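Local structure of putative ManD family dehydratase (Pantoea ananatis, 3T6C) at residues L44-I49 against E385-C390; S323-I328 against K332-Y337; A360-D365 against G396-N401. The protein dehydrates D-gluconate to 2-dehydro-3-deoxy-D-gluconate with low activity in vitro, using one magnesium ion per subunit, and probably has no significant role in D-gluconate degradation in vivo. All coordinates share one frame; numbering follows the deposited sequence. Where two conformers were deposited one is given.

Contact 1 (L44-I49 against E385-C390); sequences LVVVKI and EVFPGC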
loop_
_atom_site.group_PDB
_atom_site.type_symbol
_atom_site.label_atom_id
_atom_site.label_comp_id
_atom_site.label_asym_id
_atom_site.label_seq_id
_atom_site.Cartn_x
_atom_site.Cartn_y
_atom_site.Cartn_z
ATOM N N LEU A 44 -35.035 -19.163 24.120
ATOM C CA LEU A 44 -34.655 -17.747 24.324
ATOM C C LEU A 44 -34.071 -17.488 25.682
ATOM O O LEU A 44 -34.452 -18.168 26.627
ATOM C CB LEU A 44 -35.903 -16.845 24.244
ATOM C CG LEU A 44 -36.771 -17.095 23.000
ATOM C CD1 LEU A 44 -37.997 -16.196 23.055
ATOM C CD2 LEU A 44 -36.003 -16.834 21.744
ATOM N N VAL A 45 -33.162 -16.496 25.798
ATOM C CA VAL A 45 -32.660 -16.041 27.107
ATOM C C VAL A 45 -33.015 -14.572 27.310
ATOM O O VAL A 45 -32.597 -13.716 26.516
ATOM C CB VAL A 45 -31.138 -16.192 27.197
ATOM C CG1 VAL A 45 -30.667 -15.894 28.617
ATOM C CG2 VAL A 45 -30.720 -17.612 26.776
ATOM N N VAL A 46 -33.712 -14.260 28.401
ATOM C CA VAL A 46 -34.180 -12.903 28.652
ATOM C C VAL A 46 -33.637 -12.500 30.026
ATOM O O VAL A 46 -33.535 -13.339 30.920
ATOM C CB VAL A 46 -35.737 -12.885 28.652
ATOM C CG1 VAL A 46 -36.301 -11.658 29.362
ATOM C CG2 VAL A 46 -36.264 -13.019 27.220
ATOM N N VAL A 47 -33.231 -11.243 30.164
ATOM C CA VAL A 47 -32.830 -10.694 31.445
ATOM C C VAL A 47 -33.868 -9.688 31.942
ATOM O O VAL A 47 -34.403 -8.890 31.164
ATOM C CB VAL A 47 -31.487 -9.974 31.269
ATOM C CG1 VAL A 47 -31.165 -9.077 32.460
ATOM C CG2 VAL A 47 -30.364 -11.047 31.089
ATOM N N LYS A 48 -34.178 -9.757 33.241
ATOM C CA LYS A 48 -35.015 -8.715 33.886
ATOM C C LYS A 48 -34.212 -8.032 34.995
ATOM O O LYS A 48 -33.730 -8.709 35.910
ATOM C CB LYS A 48 -36.314 -9.330 34.477
ATOM C CG LYS A 48 -37.227 -8.266 35.104
ATOM C CD LYS A 48 -38.610 -8.953 35.252
ATOM C CE LYS A 48 -39.679 -8.050 35.741
ATOM N NZ LYS A 48 -40.975 -8.858 35.839
ATOM N N ILE A 49 -34.045 -6.707 34.918
ATOM C CA ILE A 49 -33.365 -5.942 35.947
ATOM C C ILE A 49 -34.395 -5.121 36.741
ATOM O O ILE A 49 -35.088 -4.294 36.169
ATOM C CB ILE A 49 -32.335 -4.977 35.347
ATOM C CG1 ILE A 49 -31.233 -5.760 34.625
ATOM C CG2 ILE A 49 -31.763 -4.077 36.478
ATOM C CD1 ILE A 49 -30.137 -4.863 34.052
ATOM N N GLU A 385 -48.327 -13.358 23.262
ATOM C CA GLU A 385 -48.915 -13.440 24.583
ATOM C C GLU A 385 -47.868 -13.318 25.688
ATOM O O GLU A 385 -48.058 -12.574 26.652
ATOM C CB GLU A 385 -49.590 -14.807 24.712
ATOM C CG GLU A 385 -50.367 -15.008 25.996
ATOM C CD GLU A 385 -51.648 -15.803 25.764
ATOM O OE1 GLU A 385 -52.599 -15.553 26.483
ATOM O OE2 GLU A 385 -51.712 -16.663 24.861
ATOM N N VAL A 386 -46.780 -14.074 25.554
ATOM C CA VAL A 386 -45.702 -14.065 26.575
ATOM C C VAL A 386 -44.958 -12.731 26.611
ATOM O O VAL A 386 -44.523 -12.293 27.664
ATOM C CB VAL A 386 -44.711 -15.216 26.359
ATOM C CG1 VAL A 386 -43.507 -15.096 27.293
ATOM C CG2 VAL A 386 -45.444 -16.577 26.662
ATOM N N PHE A 387 -44.882 -12.072 25.462
ATOM C CA PHE A 387 -44.221 -10.767 25.362
ATOM C C PHE A 387 -45.162 -9.688 24.862
ATOM O O PHE A 387 -45.115 -9.330 23.701
ATOM C CB PHE A 387 -43.000 -10.866 24.420
ATOM C CG PHE A 387 -41.909 -11.788 24.905
ATOM C CD1 PHE A 387 -41.930 -13.163 24.564
ATOM C CD2 PHE A 387 -40.852 -11.296 25.644
ATOM C CE1 PHE A 387 -40.892 -14.025 25.003
ATOM C CE2 PHE A 387 -39.831 -12.110 26.068
ATOM C CZ PHE A 387 -39.846 -13.491 25.748
ATOM N N PRO A 388 -46.012 -9.132 25.734
ATOM C CA PRO A 388 -46.916 -8.062 25.263
ATOM C C PRO A 388 -46.143 -6.870 24.717
ATOM O O PRO A 388 -45.127 -6.453 25.304
ATOM C CB PRO A 388 -47.678 -7.657 26.538
ATOM C CG PRO A 388 -47.608 -8.899 27.398
ATOM C CD PRO A 388 -46.259 -9.509 27.131
ATOM N N GLY A 389 -46.612 -6.321 23.591
ATOM C CA GLY A 389 -45.891 -5.214 22.951
ATOM C C GLY A 389 -45.182 -5.545 21.654
ATOM O O GLY A 389 -44.500 -4.693 21.103
ATOM N N CYS A 390 -45.299 -6.771 21.142
ATOM C CA CYS A 390 -44.580 -7.094 19.915
ATOM C C CYS A 390 -45.019 -6.127 18.797
ATOM O O CYS A 390 -46.193 -5.696 18.789
ATOM C CB CYS A 390 -44.937 -8.505 19.475
ATOM S SG CYS A 390 -44.157 -9.779 20.525
#

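Contact 2 (S323-I328 against K332-Y337); sequences SSIGGI and KKIAIY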
loop_
_atom_site.group_PDB
_atom_site.type_symbol
_atom_site.label_atom_id
_atom_site.label_comp_id
_atom_site.label_asym_id
_atom_site.label_seq_id
_atom_site.Cartn_x
_atom_site.Cartn_y
_atom_site.Cartn_z
ATOM N N SER A 323 -27.253 -8.997 20.096
ATOM C CA SER A 323 -26.863 -9.550 21.416
ATOM C C SER A 323 -25.470 -10.183 21.369
ATOM O O SER A 323 -24.768 -10.222 22.390
ATOM C CB SER A 323 -27.938 -10.509 21.949
ATOM O OG SER A 323 -28.092 -11.687 21.144
ATOM N N SER A 324 -25.050 -10.688 20.208
ATOM C CA SER A 324 -23.707 -11.273 20.084
ATOM C C SER A 324 -22.593 -10.224 20.022
ATOM O O SER A 324 -21.429 -10.593 20.112
ATOM C CB SER A 324 -23.592 -12.206 18.865
ATOM O OG SER A 324 -24.402 -13.362 19.198
ATOM N N ILE A 325 -22.945 -8.954 19.793
ATOM C CA ILE A 325 -21.976 -7.869 19.941
ATOM C C ILE A 325 -22.117 -7.057 21.242
ATOM O O ILE A 325 -21.421 -6.064 21.438
ATOM C CB ILE A 325 -21.745 -7.044 18.680
ATOM C CG1 ILE A 325 -23.069 -6.550 18.099
ATOM C CG2 ILE A 325 -20.946 -7.912 17.702
ATOM C CD1 ILE A 325 -23.619 -5.297 18.841
ATOM N N GLY A 326 -23.045 -7.465 22.092
ATOM C CA GLY A 326 -23.108 -6.853 23.425
ATOM C C GLY A 326 -24.234 -5.872 23.648
ATOM O O GLY A 326 -24.215 -5.167 24.653
ATOM N N GLY A 327 -25.237 -5.818 22.768
ATOM C CA GLY A 327 -26.396 -4.978 23.066
ATOM C C GLY A 327 -26.557 -3.684 22.288
ATOM O O GLY A 327 -25.957 -3.484 21.236
ATOM N N ILE A 328 -27.485 -2.830 22.765
ATOM C CA ILE A 328 -27.807 -1.584 22.057
ATOM C C ILE A 328 -26.637 -0.605 22.052
ATOM O O ILE A 328 -26.372 0.049 21.046
ATOM C CB ILE A 328 -29.022 -0.924 22.703
ATOM C CG1 ILE A 328 -30.251 -1.741 22.306
ATOM C CG2 ILE A 328 -29.165 0.553 22.230
ATOM C CD1 ILE A 328 -31.534 -1.410 23.079
ATOM N N LYS A 332 -25.357 0.647 18.438
ATOM C CA LYS A 332 -25.474 2.022 17.969
ATOM C C LYS A 332 -24.137 2.503 17.453
ATOM O O LYS A 332 -24.066 3.219 16.416
ATOM C CB LYS A 332 -26.006 2.929 19.114
ATOM C CG LYS A 332 -26.177 4.381 18.743
ATOM C CD LYS A 332 -27.227 4.568 17.674
ATOM C CE LYS A 332 -27.611 6.037 17.560
ATOM N NZ LYS A 332 -28.538 6.280 16.448
ATOM N N LYS A 333 -23.067 2.104 18.131
ATOM C CA LYS A 333 -21.711 2.491 17.676
ATOM C C LYS A 333 -21.373 1.863 16.319
ATOM O O LYS A 333 -20.818 2.526 15.458
ATOM C CB LYS A 333 -20.633 2.141 18.700
ATOM C CG LYS A 333 -20.919 2.857 20.027
ATOM C CD LYS A 333 -19.826 2.494 21.001
ATOM C CE LYS A 333 -20.178 3.202 22.359
ATOM N NZ LYS A 333 -19.354 2.571 23.425
ATOM N N ILE A 334 -21.727 0.597 16.124
ATOM C CA ILE A 334 -21.454 -0.045 14.837
ATOM C C ILE A 334 -22.327 0.583 13.754
ATOM O O ILE A 334 -21.903 0.733 12.605
ATOM C CB ILE A 334 -21.779 -1.567 14.947
ATOM C CG1 ILE A 334 -20.701 -2.237 15.822
ATOM C CG2 ILE A 334 -21.786 -2.181 13.526
ATOM C CD1 ILE A 334 -21.099 -3.617 16.341
ATOM N N ALA A 335 -23.579 0.945 14.100
ATOM C CA ALA A 335 -24.441 1.564 13.103
ATOM C C ALA A 335 -23.833 2.906 12.643
ATOM O O ALA A 335 -23.847 3.233 11.462
ATOM C CB ALA A 335 -25.839 1.756 13.697
ATOM N N ILE A 336 -23.344 3.693 13.589
ATOM C CA ILE A 336 -22.685 4.990 13.290
ATOM C C ILE A 336 -21.372 4.798 12.514
ATOM O O ILE A 336 -21.111 5.503 11.513
ATOM C CB ILE A 336 -22.452 5.761 14.589
ATOM C CG1 ILE A 336 -23.803 6.321 15.058
ATOM C CG2 ILE A 336 -21.372 6.879 14.363
ATOM C CD1 ILE A 336 -23.773 6.871 16.487
ATOM N N TYR A 337 -20.573 3.837 12.929
ATOM C CA TYR A 337 -19.322 3.579 12.194
ATOM C C TYR A 337 -19.636 3.192 10.732
ATOM O O TYR A 337 -18.961 3.618 9.800
ATOM C CB TYR A 337 -18.550 2.447 12.904
ATOM C CG TYR A 337 -17.074 2.498 12.595
ATOM C CD1 TYR A 337 -16.243 3.287 13.374
ATOM C CD2 TYR A 337 -16.531 1.774 11.543
ATOM C CE1 TYR A 337 -14.898 3.412 13.101
ATOM C CE2 TYR A 337 -15.169 1.910 11.247
ATOM C CZ TYR A 337 -14.379 2.735 12.014
ATOM O OH TYR A 337 -13.025 2.825 11.743
#

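Contact 3 (A360-D365 against G396-N401); sequences ANMHLD and GYAYVN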
loop_
_atom_site.group_PDB
_atom_site.type_symbol
_atom_site.label_atom_id
_atom_site.label_comp_id
_atom_site.label_asym_id
_atom_site.label_seq_id
_atom_site.Cartn_x
_atom_site.Cartn_y
_atom_site.Cartn_z
ATOM N N ALA A 360 -35.437 -4.112 20.105
ATOM C CA ALA A 360 -34.184 -3.371 20.086
ATOM C C ALA A 360 -33.690 -3.146 18.659
ATOM O O ALA A 360 -33.334 -2.022 18.312
ATOM C CB ALA A 360 -33.146 -4.175 20.830
ATOM N N ASN A 361 -33.724 -4.205 17.827
ATOM C CA ASN A 361 -33.336 -4.035 16.412
ATOM C C ASN A 361 -34.139 -2.902 15.797
ATOM O O ASN A 361 -33.606 -2.048 15.074
ATOM C CB ASN A 361 -33.632 -5.263 15.563
ATOM C CG ASN A 361 -32.737 -6.427 15.849
ATOM O OD1 ASN A 361 -31.638 -6.298 16.398
ATOM N ND2 ASN A 361 -33.173 -7.609 15.362
ATOM N N MET A 362 -35.451 -2.907 16.055
ATOM C CA MET A 362 -36.330 -1.978 15.363
ATOM C C MET A 362 -36.191 -0.534 15.892
ATOM O O MET A 362 -36.406 0.406 15.125
ATOM C CB MET A 362 -37.786 -2.464 15.441
ATOM C CG MET A 362 -37.955 -3.637 14.480
ATOM S SD MET A 362 -39.629 -4.209 14.464
ATOM C CE MET A 362 -39.469 -5.590 13.294
ATOM N N HIS A 363 -35.870 -0.372 17.189
ATOM C CA HIS A 363 -35.614 0.961 17.726
ATOM C C HIS A 363 -34.344 1.559 17.124
ATOM O O HIS A 363 -34.327 2.745 16.791
ATOM C CB HIS A 363 -35.562 0.934 19.238
ATOM C CG HIS A 363 -36.919 0.883 19.874
ATOM N ND1 HIS A 363 -37.304 1.743 20.887
ATOM C CD2 HIS A 363 -37.981 0.073 19.644
ATOM C CE1 HIS A 363 -38.542 1.457 21.263
ATOM N NE2 HIS A 363 -38.975 0.437 20.535
ATOM N N LEU A 364 -33.310 0.743 16.967
ATOM C CA LEU A 364 -32.129 1.159 16.184
ATOM C C LEU A 364 -32.528 1.469 14.752
ATOM O O LEU A 364 -32.137 2.519 14.212
ATOM C CB LEU A 364 -31.053 0.072 16.199
ATOM C CG LEU A 364 -30.289 -0.024 17.541
ATOM C CD1 LEU A 364 -29.822 -1.481 17.719
ATOM C CD2 LEU A 364 -29.112 0.935 17.523
ATOM N N ASP A 365 -33.276 0.571 14.117
ATOM C CA ASP A 365 -33.696 0.803 12.744
ATOM C C ASP A 365 -34.422 2.119 12.556
ATOM O O ASP A 365 -34.161 2.824 11.579
ATOM C CB ASP A 365 -34.669 -0.290 12.288
ATOM C CG ASP A 365 -34.038 -1.663 12.145
ATOM O OD1 ASP A 365 -32.806 -1.812 11.985
ATOM O OD2 ASP A 365 -34.854 -2.639 12.156
ATOM N N GLY A 396 -45.744 -5.523 4.569
ATOM C CA GLY A 396 -44.304 -5.463 4.335
ATOM C C GLY A 396 -43.513 -4.528 5.237
ATOM O O GLY A 396 -42.296 -4.391 5.055
ATOM N N TYR A 397 -44.171 -3.893 6.201
ATOM C CA TYR A 397 -43.523 -2.974 7.127
ATOM C C TYR A 397 -43.877 -3.362 8.550
ATOM O O TYR A 397 -45.004 -3.850 8.807
ATOM C CB TYR A 397 -44.016 -1.541 6.909
ATOM C CG TYR A 397 -43.449 -0.879 5.692
ATOM C CD1 TYR A 397 -42.171 -0.298 5.723
ATOM C CD2 TYR A 397 -44.201 -0.788 4.501
ATOM C CE1 TYR A 397 -41.636 0.304 4.599
ATOM C CE2 TYR A 397 -43.666 -0.162 3.359
ATOM C CZ TYR A 397 -42.392 0.401 3.426
ATOM O OH TYR A 397 -41.850 1.039 2.302
ATOM N N ALA A 398 -42.963 -3.118 9.486
ATOM C CA ALA A 398 -43.261 -3.253 10.900
ATOM C C ALA A 398 -43.502 -1.899 11.544
ATOM O O ALA A 398 -42.839 -0.884 11.232
ATOM C CB ALA A 398 -42.130 -3.965 11.638
ATOM N N TYR A 399 -44.473 -1.900 12.443
ATOM C CA TYR A 399 -44.859 -0.689 13.176
ATOM C C TYR A 399 -44.663 -0.937 14.672
ATOM O O TYR A 399 -45.419 -1.692 15.303
ATOM C CB TYR A 399 -46.319 -0.380 12.834
ATOM C CG TYR A 399 -46.457 -0.056 11.355
ATOM C CD1 TYR A 399 -46.114 1.189 10.867
ATOM C CD2 TYR A 399 -46.854 -1.024 10.439
ATOM C CE1 TYR A 399 -46.203 1.471 9.510
ATOM C CE2 TYR A 399 -46.953 -0.762 9.084
ATOM C CZ TYR A 399 -46.599 0.491 8.640
ATOM O OH TYR A 399 -46.738 0.771 7.303
ATOM N N VAL A 400 -43.665 -0.294 15.257
ATOM C CA VAL A 400 -43.418 -0.470 16.699
ATOM C C VAL A 400 -44.358 0.441 17.472
ATOM O O VAL A 400 -44.725 1.522 16.983
ATOM C CB VAL A 400 -41.925 -0.217 17.127
ATOM C CG1 VAL A 400 -40.995 -1.107 16.281
ATOM C CG2 VAL A 400 -41.557 1.200 16.983
ATOM N N ASN A 401 -44.732 0.022 18.678
ATOM C CA ASN A 401 -45.545 0.920 19.469
ATOM C C ASN A 401 -44.720 2.078 20.012
ATOM O O ASN A 401 -43.471 2.114 19.928
ATOM C CB ASN A 401 -46.256 0.179 20.611
ATOM C CG ASN A 401 -45.299 -0.359 21.653
ATOM O OD1 ASN A 401 -44.559 0.389 22.290
ATOM N ND2 ASN A 401 -45.328 -1.668 21.846
#

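Contact 1 (L44-I49 against E385-C390)
Phe387 brings the far end of its ring up against Leu44 and Val46, which project from the same face of strand 44-51. Val46 meets the ring at its edge, near the ring plane: its CG2 lies 3.9 Å from CE2 of Phe387 and equally close to CZ, while the two side chains run alongside one another, pointing opposite ways. Leu44 comes in obliquely, its CD1 4.1 Å from CE1 of Phe387. In Val46, chi1 of 160° puts CG1 anti to the backbone N and leaves CG2, anti to the carbonyl carbon, as the branch that meets the ring edge. The strand is the central one of the antiparallel three-stranded N-terminal sheet, and Phe387 comes from the C-terminal part of the chain, after barrel strand 374-375, so the contact joins that sheet of the enolase-superfamily capping domain to a distant part of the sequence. Phe387 is the first residue to leave helical geometry after helix 381-386 and opens a type II turn that ends at Cys390; Gly389 takes its positive phi of 108°, which suits glycine. A long flat side chain fits here because the backbones stay well apart, with CA of Val46 10.8 Å from CA of Phe387. Pro355 and Ile356 of helix 355-367 also pack on the ring, and Leu44 lies about 6 Å, side chain to side chain, from the substrate-binding Asp352.

Contact 2 (S323-I328 against K332-Y337)
Ile325 and Ile334 meet tip to tip, and the segment 323-328 that carries Ile325 begins with two serines turned to other partners. Ser323 OG and Ser324 OG both bond to the side chain of Asn112, small hydroxyls that tie the loop to helix 108-129. The side chain of Ile325 points to helix 328-340; CG1 of Ile325 sits between the backbone N and the carbonyl carbon (chi1 52°), the crowded position, and from there CD1 comes 3.9 Å from CD1 of Ile334; that same methyl of Ile334 also lies against CG1 of Ile325. Cys320 packs on Ile325, and Trp306 of helix 303-311 packs on Ile334. Gly326 and Gly327 follow, both with positive phi, where a CB would press on the preceding carbonyl oxygen; glycine therefore suits both places as the loop leads into the helix. Gly327 occupies the N-cap position. Ile328 starts the helix: its O receives N-H of Lys332 at 2.9 Å from Lys332 N, with an N-H...O angle of 164°, an ordinary i to i+4 bond of the first turn. The apolar side chain of Ile328 leads away to Met119 and Trp122 of helix 108-129 and to Ala360 of helix 355-367, while Lys332 sends NZ to the carbonyl O of Leu137. This is the loop-to-helix step of a beta-alpha unit in the modified TIM barrel, between strand 317-318 and its helix. Chemically, the contact combines one nearly straight backbone bond with a small methyl-to-methyl meeting: the one polar link is between main-chain atoms, while the isoleucine methyls add apolar contact that asks for no directional match.

Contact 3 (A360-D365 against G396-N401)
With CG anti to the carbonyl carbon (chi1 -75°) and the chain extended beyond it (chi2 -178°, chi3 -178°), Met362 reaches from helix 355-367 to Ala398, its CE 3.5 Å from Ala398 CB. The sulfur also rides close, SD of Met362 lying 3.8 Å from CB of Ala398. CG1 of Val400, anti to the carbonyl carbon, lies across the Met362 chain, 3.6 Å from CB and 3.8 Å from SD of Met362. A long unbranched thioether suits this place, since it spans from the helix to a strand whose small Ala398 lets its end come close, while branched Val400 offers one methyl to Met362 and the other toward His363. The contact lays a helix of the C-terminal barrel domain over strand 397-399, which pairs antiparallel with 392-394 and with 145-151. Beside Val400, His363 brings NE2 to 4.5 Å from Val400 CG2, a loose approach; its ND1 is held by the backbone N of Tyr134, whose ring meets the imidazole and also packs on Val400. Tyr399, whose CB points away from the helix, instead faces another copy of the protein, its OH bonding to Arg209 N of that subunit.

From the N terminus, strand 44-51 comes first, and contact 1 closes a loop of 335 residues when 385-390 reaches back to it, joining the N-terminal sheet to the C-terminal part of the chain. Contact 2 nests inside that loop, a local closure of three intervening residues where a loop enters helix 328-340. Contact 3 opens after contact 2 has closed and crosses contact 1: 360-365 lies within the long loop, 396-401 beyond it, and the pair joins helix 355-367 to strand 397-399. Contacts 2 and 3 touch where Leu364 packs on Lys332. Contacts 1 and 3 also pack together, Gly389 O lying 3.2 Å from Asn401 ND2.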